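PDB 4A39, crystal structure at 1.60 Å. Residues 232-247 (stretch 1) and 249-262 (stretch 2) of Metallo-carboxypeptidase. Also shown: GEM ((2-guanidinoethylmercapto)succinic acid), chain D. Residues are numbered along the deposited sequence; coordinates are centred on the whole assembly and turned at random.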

# COMPACT_ATOMS: atom_id res chain seq x y z
N THR A 232 -4.67 -2.82 11.57
CA THR A 232 -5.29 -1.73 12.32
C THR A 232 -4.43 -0.56 12.76
O THR A 232 -3.20 -0.63 12.74
CB THR A 232 -6.00 -2.30 13.56
OG1 THR A 232 -5.05 -3.00 14.38
CG2 THR A 232 -7.10 -3.27 13.14
N ASN A 233 -5.09 0.54 13.15
CA ASN A 233 -4.37 1.70 13.65
C ASN A 233 -4.09 1.42 15.12
O ASN A 233 -4.39 0.33 15.61
CB ASN A 233 -5.17 3.01 13.43
CG ASN A 233 -6.37 3.17 14.37
OD1 ASN A 233 -6.77 2.25 15.07
ND2 ASN A 233 -6.94 4.37 14.37
N ALA A 234 -3.51 2.39 15.82
CA ALA A 234 -3.16 2.19 17.23
C ALA A 234 -4.31 1.79 18.14
O ALA A 234 -4.11 1.00 19.07
CB ALA A 234 -2.48 3.45 17.78
N ALA A 235 -5.51 2.30 17.88
CA ALA A 235 -6.67 1.99 18.71
C ALA A 235 -7.30 0.64 18.36
O ALA A 235 -8.28 0.23 18.99
CB ALA A 235 -7.72 3.10 18.59
N GLY A 236 -6.74 -0.05 17.37
CA GLY A 236 -7.28 -1.35 16.98
C GLY A 236 -8.41 -1.30 15.97
O GLY A 236 -9.12 -2.29 15.78
N GLN A 237 -8.57 -0.16 15.30
CA GLN A 237 -9.62 0.01 14.30
C GLN A 237 -9.11 -0.22 12.88
O GLN A 237 -8.03 0.24 12.52
CB GLN A 237 -10.20 1.43 14.41
CG GLN A 237 -11.22 1.81 13.34
CD GLN A 237 -12.46 0.95 13.39
OE1 GLN A 237 -13.02 0.72 14.47
NE2 GLN A 237 -12.91 0.47 12.24
N ASP A 238 -9.89 -0.95 12.08
CA ASP A 238 -9.56 -1.19 10.68
C ASP A 238 -10.03 0.10 10.01
O ASP A 238 -11.24 0.33 9.88
CB ASP A 238 -10.36 -2.37 10.12
CG ASP A 238 -10.03 -2.68 8.66
OD1 ASP A 238 -9.60 -1.76 7.93
OD2 ASP A 238 -10.21 -3.84 8.24
N LEU A 239 -9.10 0.96 9.61
CA LEU A 239 -9.46 2.23 9.00
C LEU A 239 -10.35 2.10 7.77
O LEU A 239 -11.18 2.98 7.51
CB LEU A 239 -8.21 3.05 8.67
CG LEU A 239 -7.40 3.55 9.88
CD1 LEU A 239 -6.27 4.44 9.38
CD2 LEU A 239 -8.30 4.32 10.83
N ASN A 240 -10.20 1.03 7.01
CA ASN A 240 -11.04 0.91 5.83
C ASN A 240 -12.41 0.31 6.09
O ASN A 240 -13.06 -0.21 5.18
CB ASN A 240 -10.33 0.16 4.70
CG ASN A 240 -10.84 0.59 3.35
OD1 ASN A 240 -11.14 1.77 3.14
ND2 ASN A 240 -10.93 -0.35 2.42
N ARG A 241 -12.84 0.39 7.35
CA ARG A 241 -14.17 -0.06 7.75
C ARG A 241 -14.75 1.07 8.61
O ARG A 241 -15.79 0.90 9.25
CB ARG A 241 -14.10 -1.35 8.58
CG ARG A 241 -13.62 -2.57 7.81
CD ARG A 241 -14.61 -2.99 6.74
NE ARG A 241 -14.15 -4.20 6.05
CZ ARG A 241 -13.16 -4.22 5.17
NH1 ARG A 241 -12.51 -3.11 4.86
NH2 ARG A 241 -12.78 -5.37 4.63
N ALA A 242 -14.08 2.22 8.60
CA ALA A 242 -14.51 3.36 9.41
C ALA A 242 -15.03 4.55 8.62
O ALA A 242 -15.21 5.63 9.17
CB ALA A 242 -13.37 3.82 10.31
N TRP A 243 -15.30 4.36 7.33
CA TRP A 243 -15.76 5.48 6.53
C TRP A 243 -17.23 5.85 6.66
O TRP A 243 -17.62 6.98 6.37
CB TRP A 243 -15.37 5.27 5.07
CG TRP A 243 -13.88 5.35 4.91
CD1 TRP A 243 -12.96 4.44 5.34
CD2 TRP A 243 -13.13 6.45 4.36
NE1 TRP A 243 -11.68 4.90 5.10
CE2 TRP A 243 -11.76 6.13 4.50
CE3 TRP A 243 -13.49 7.67 3.77
CZ2 TRP A 243 -10.75 6.99 4.07
CZ3 TRP A 243 -12.48 8.52 3.34
CH2 TRP A 243 -11.12 8.18 3.49
N LEU A 244 -18.05 4.90 7.10
CA LEU A 244 -19.47 5.19 7.27
C LEU A 244 -19.68 5.93 8.59
O LEU A 244 -20.55 6.80 8.69
CB LEU A 244 -20.27 3.89 7.25
CG LEU A 244 -21.80 4.02 7.18
CD1 LEU A 244 -22.20 4.83 5.96
CD2 LEU A 244 -22.41 2.62 7.13
N GLU A 245 -18.87 5.60 9.59
CA GLU A 245 -18.97 6.21 10.91
C GLU A 245 -17.60 6.49 11.52
O GLU A 245 -17.19 5.82 12.48
CB GLU A 245 -19.79 5.31 11.83
CG GLU A 245 -21.18 5.00 11.31
CD GLU A 245 -21.91 3.96 12.14
OE1 GLU A 245 -21.40 2.83 12.26
OE2 GLU A 245 -22.99 4.28 12.67
N PRO A 246 -16.87 7.48 10.99
CA PRO A 246 -15.54 7.83 11.49
C PRO A 246 -15.58 8.49 12.86
O PRO A 246 -16.62 9.01 13.28
CB PRO A 246 -15.00 8.76 10.41
CG PRO A 246 -16.22 9.44 9.92
CD PRO A 246 -17.22 8.31 9.82
N SER A 247 -14.45 8.46 13.56
CA SER A 247 -14.35 9.01 14.90
C SER A 247 -13.08 9.82 15.10
O SER A 247 -11.98 9.35 14.78
CB SER A 247 -14.39 7.87 15.92
OG SER A 247 -14.00 8.31 17.20
N GLU A 249 -11.83 10.35 17.74
CA GLU A 249 -11.15 9.67 18.84
C GLU A 249 -10.55 8.33 18.45
O GLU A 249 -9.39 8.05 18.76
CB GLU A 249 -12.14 9.47 19.99
CG GLU A 249 -11.55 8.76 21.20
CD GLU A 249 -12.54 8.65 22.36
OE1 GLU A 249 -13.71 9.04 22.18
OE2 GLU A 249 -12.15 8.17 23.45
N ARG A 250 -11.33 7.49 17.77
CA ARG A 250 -10.89 6.15 17.37
C ARG A 250 -10.26 6.05 15.98
O ARG A 250 -9.36 5.24 15.76
CB ARG A 250 -12.07 5.18 17.48
CG ARG A 250 -11.71 3.73 17.24
CD ARG A 250 -12.94 2.84 17.33
NE ARG A 250 -12.62 1.43 17.11
CZ ARG A 250 -11.89 0.69 17.94
NH1 ARG A 250 -11.40 1.22 19.06
NH2 ARG A 250 -11.63 -0.58 17.65
N SER A 251 -10.74 6.86 15.04
CA SER A 251 -10.20 6.82 13.68
C SER A 251 -9.91 8.23 13.16
O SER A 251 -10.36 8.61 12.08
CB SER A 251 -11.18 6.11 12.74
OG SER A 251 -12.52 6.55 12.93
N PRO A 252 -9.11 9.00 13.91
CA PRO A 252 -8.76 10.37 13.53
C PRO A 252 -8.17 10.50 12.13
O PRO A 252 -8.33 11.53 11.47
CB PRO A 252 -7.79 10.80 14.63
CG PRO A 252 -7.14 9.50 15.03
CD PRO A 252 -8.32 8.57 15.08
N GLU A 253 -7.47 9.46 11.69
CA GLU A 253 -6.85 9.46 10.38
C GLU A 253 -7.91 9.60 9.28
O GLU A 253 -7.74 10.36 8.33
CB GLU A 253 -6.05 8.17 10.18
CG GLU A 253 -4.91 7.99 11.18
CD GLU A 253 -5.31 7.23 12.45
OE1 GLU A 253 -6.52 6.95 12.66
OE2 GLU A 253 -4.40 6.92 13.24
N VAL A 254 -9.01 8.86 9.43
CA VAL A 254 -10.09 8.90 8.46
C VAL A 254 -10.96 10.14 8.66
O VAL A 254 -11.42 10.76 7.69
CB VAL A 254 -10.95 7.62 8.55
CG1 VAL A 254 -12.22 7.77 7.73
CG2 VAL A 254 -10.14 6.43 8.04
N TRP A 255 -11.18 10.51 9.91
CA TRP A 255 -11.98 11.69 10.24
C TRP A 255 -11.37 12.92 9.56
O TRP A 255 -12.09 13.78 9.02
CB TRP A 255 -12.03 11.88 11.76
CG TRP A 255 -12.79 13.09 12.20
CD1 TRP A 255 -12.31 14.37 12.33
CD2 TRP A 255 -14.17 13.15 12.55
NE1 TRP A 255 -13.31 15.22 12.73
CE2 TRP A 255 -14.47 14.50 12.87
CE3 TRP A 255 -15.20 12.20 12.61
CZ2 TRP A 255 -15.74 14.91 13.26
CZ3 TRP A 255 -16.47 12.61 13.00
CH2 TRP A 255 -16.73 13.96 13.32
N PHE A 256 -10.05 13.00 9.60
CA PHE A 256 -9.30 14.10 9.00
C PHE A 256 -9.55 14.20 7.50
O PHE A 256 -9.93 15.26 7.00
CB PHE A 256 -7.80 13.89 9.25
CG PHE A 256 -6.90 14.74 8.38
CD1 PHE A 256 -6.97 16.12 8.43
CD2 PHE A 256 -5.99 14.14 7.53
CE1 PHE A 256 -6.13 16.91 7.63
CE2 PHE A 256 -5.14 14.91 6.73
CZ PHE A 256 -5.21 16.30 6.78
N VAL A 257 -9.34 13.10 6.79
CA VAL A 257 -9.53 13.11 5.35
C VAL A 257 -10.95 13.46 4.93
O VAL A 257 -11.14 14.25 4.00
CB VAL A 257 -9.12 11.75 4.72
CG1 VAL A 257 -9.37 11.77 3.22
CG2 VAL A 257 -7.65 11.49 5.01
N GLN A 258 -11.94 12.90 5.62
CA GLN A 258 -13.33 13.20 5.28
C GLN A 258 -13.66 14.68 5.45
O GLN A 258 -14.44 15.24 4.68
CB GLN A 258 -14.29 12.34 6.10
CG GLN A 258 -14.40 10.91 5.58
CD GLN A 258 -15.55 10.13 6.19
OE1 GLN A 258 -16.59 10.70 6.54
NE2 GLN A 258 -15.39 8.81 6.30
N GLN A 259 -13.07 15.33 6.45
CA GLN A 259 -13.33 16.75 6.67
C GLN A 259 -12.76 17.58 5.52
O GLN A 259 -13.39 18.54 5.05
CB GLN A 259 -12.73 17.21 8.00
CG GLN A 259 -13.44 16.66 9.22
CD GLN A 259 -14.88 17.13 9.33
OE1 GLN A 259 -15.63 16.69 10.21
NE2 GLN A 259 -15.28 18.03 8.44
N GLU A 260 -11.57 17.20 5.07
CA GLU A 260 -10.91 17.91 3.98
C GLU A 260 -11.65 17.67 2.67
O GLU A 260 -11.75 18.57 1.83
CB GLU A 260 -9.45 17.47 3.85
CG GLU A 260 -8.57 17.86 5.03
CD GLU A 260 -8.54 19.36 5.27
OE1 GLU A 260 -8.42 20.12 4.29
OE2 GLU A 260 -8.63 19.79 6.44
N MET A 261 -12.17 16.46 2.49
CA MET A 261 -12.90 16.15 1.26
C MET A 261 -14.18 16.97 1.21
O MET A 261 -14.54 17.51 0.16
CB MET A 261 -13.26 14.66 1.20
CG MET A 261 -12.07 13.73 1.03
SD MET A 261 -12.60 12.01 0.85
CE MET A 261 -11.22 11.32 -0.08
N LYS A 262 -14.88 17.07 2.33
CA LYS A 262 -16.13 17.82 2.37
C LYS A 262 -15.93 19.27 1.98
O LYS A 262 -16.79 19.88 1.33
CB LYS A 262 -16.74 17.73 3.77
CG LYS A 262 -17.30 16.37 4.13
CD LYS A 262 -17.79 16.30 5.58
CE LYS A 262 -18.35 14.93 5.91
NZ LYS A 262 -18.65 14.78 7.36
C8 GEM D . -9.94 -4.30 0.87
S7 GEM D . -9.70 -2.67 0.07
C6 GEM D . -11.06 -2.69 -1.15
C5 GEM D . -11.45 -4.08 -1.65
N3 GEM D . -12.14 -4.83 -0.60
C1 GEM D . -13.42 -5.16 -0.76
N4 GEM D . -14.06 -4.80 -1.87
N2 GEM D . -14.07 -5.85 0.18
C9 GEM D . -10.18 -4.17 2.37
O14 GEM D . -10.28 -3.01 2.84
O15 GEM D . -10.26 -5.23 3.02
C10 GEM D . -8.76 -5.23 0.59
C11 GEM D . -7.45 -4.68 1.16
O12 GEM D . -6.47 -4.60 0.39
O13 GEM D . -7.46 -4.37 2.37
O HOH W 1 -3.52 5.20 15.13

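Stretch 1 is an irregular run of loop and turn that packs along one side of the helix in stretch 2, which begins at Pro-252, as far as Met-261. The CA atoms of Ser-247 and Ser-251 lie 4.8 Å apart, and those of Pro-246 and Trp-255 5.4 Å. Most of the hydrogen bonds between the two have a side-chain atom at one end.

Asn-233 shows this best, for its amide can donate and accept at once. Asn-233 ND2 donates to Arg-250 O (2.9 Å) and to Glu-253 OE1 (3.1 Å), using both of its protons on stretch 2. Asn-233 OD1 turns back on its own loop, accepting from Gln-237 N at 3.0 Å and weakly from Ala-235 N at 3.1 Å, which braces the type I turn from Asn-233 to Gly-236. Gly-236 suits the end of that turn: at its phi of 87°, a CB would jam against the preceding carbonyl. The oxygen of water 1 lies 2.7 Å from Glu-253 OE2 and accepts from Ala-234 N at 2.9 Å.

Gln-237 also works both ways. Gln-237 OE1 accepts from Arg-250 NE at 2.8 Å, while Gln-237 NE2 donates to Asp-238 O at 2.9 Å; its CB lies over one face of the Arg-250 guanidinium.

Ser-247 is a hub at the junction. Ser-247 N donates to Ser-251 OG (2.8 Å), and Ser-247 OG accepts from Arg-250 N (2.9 Å, nearly linear) and weakly from Glu-249 N (3.0 Å). Ser-251 occupies the N-cap position, but its hydroxyl makes no capping bond.

Deeper in, the contact turns apolar. Val-254 CG1 sits over the five-membered ring of Trp-243, 3.7 Å from its centroid, a CH-pi contact, and meets Pro-246 CB at 4.0 Å. Val-257 and Met-261 border the indole edge. Beside this patch, Gln-258 NE2 reaches Trp-243 O at 2.9 Å, giving a loop carbonyl its donor.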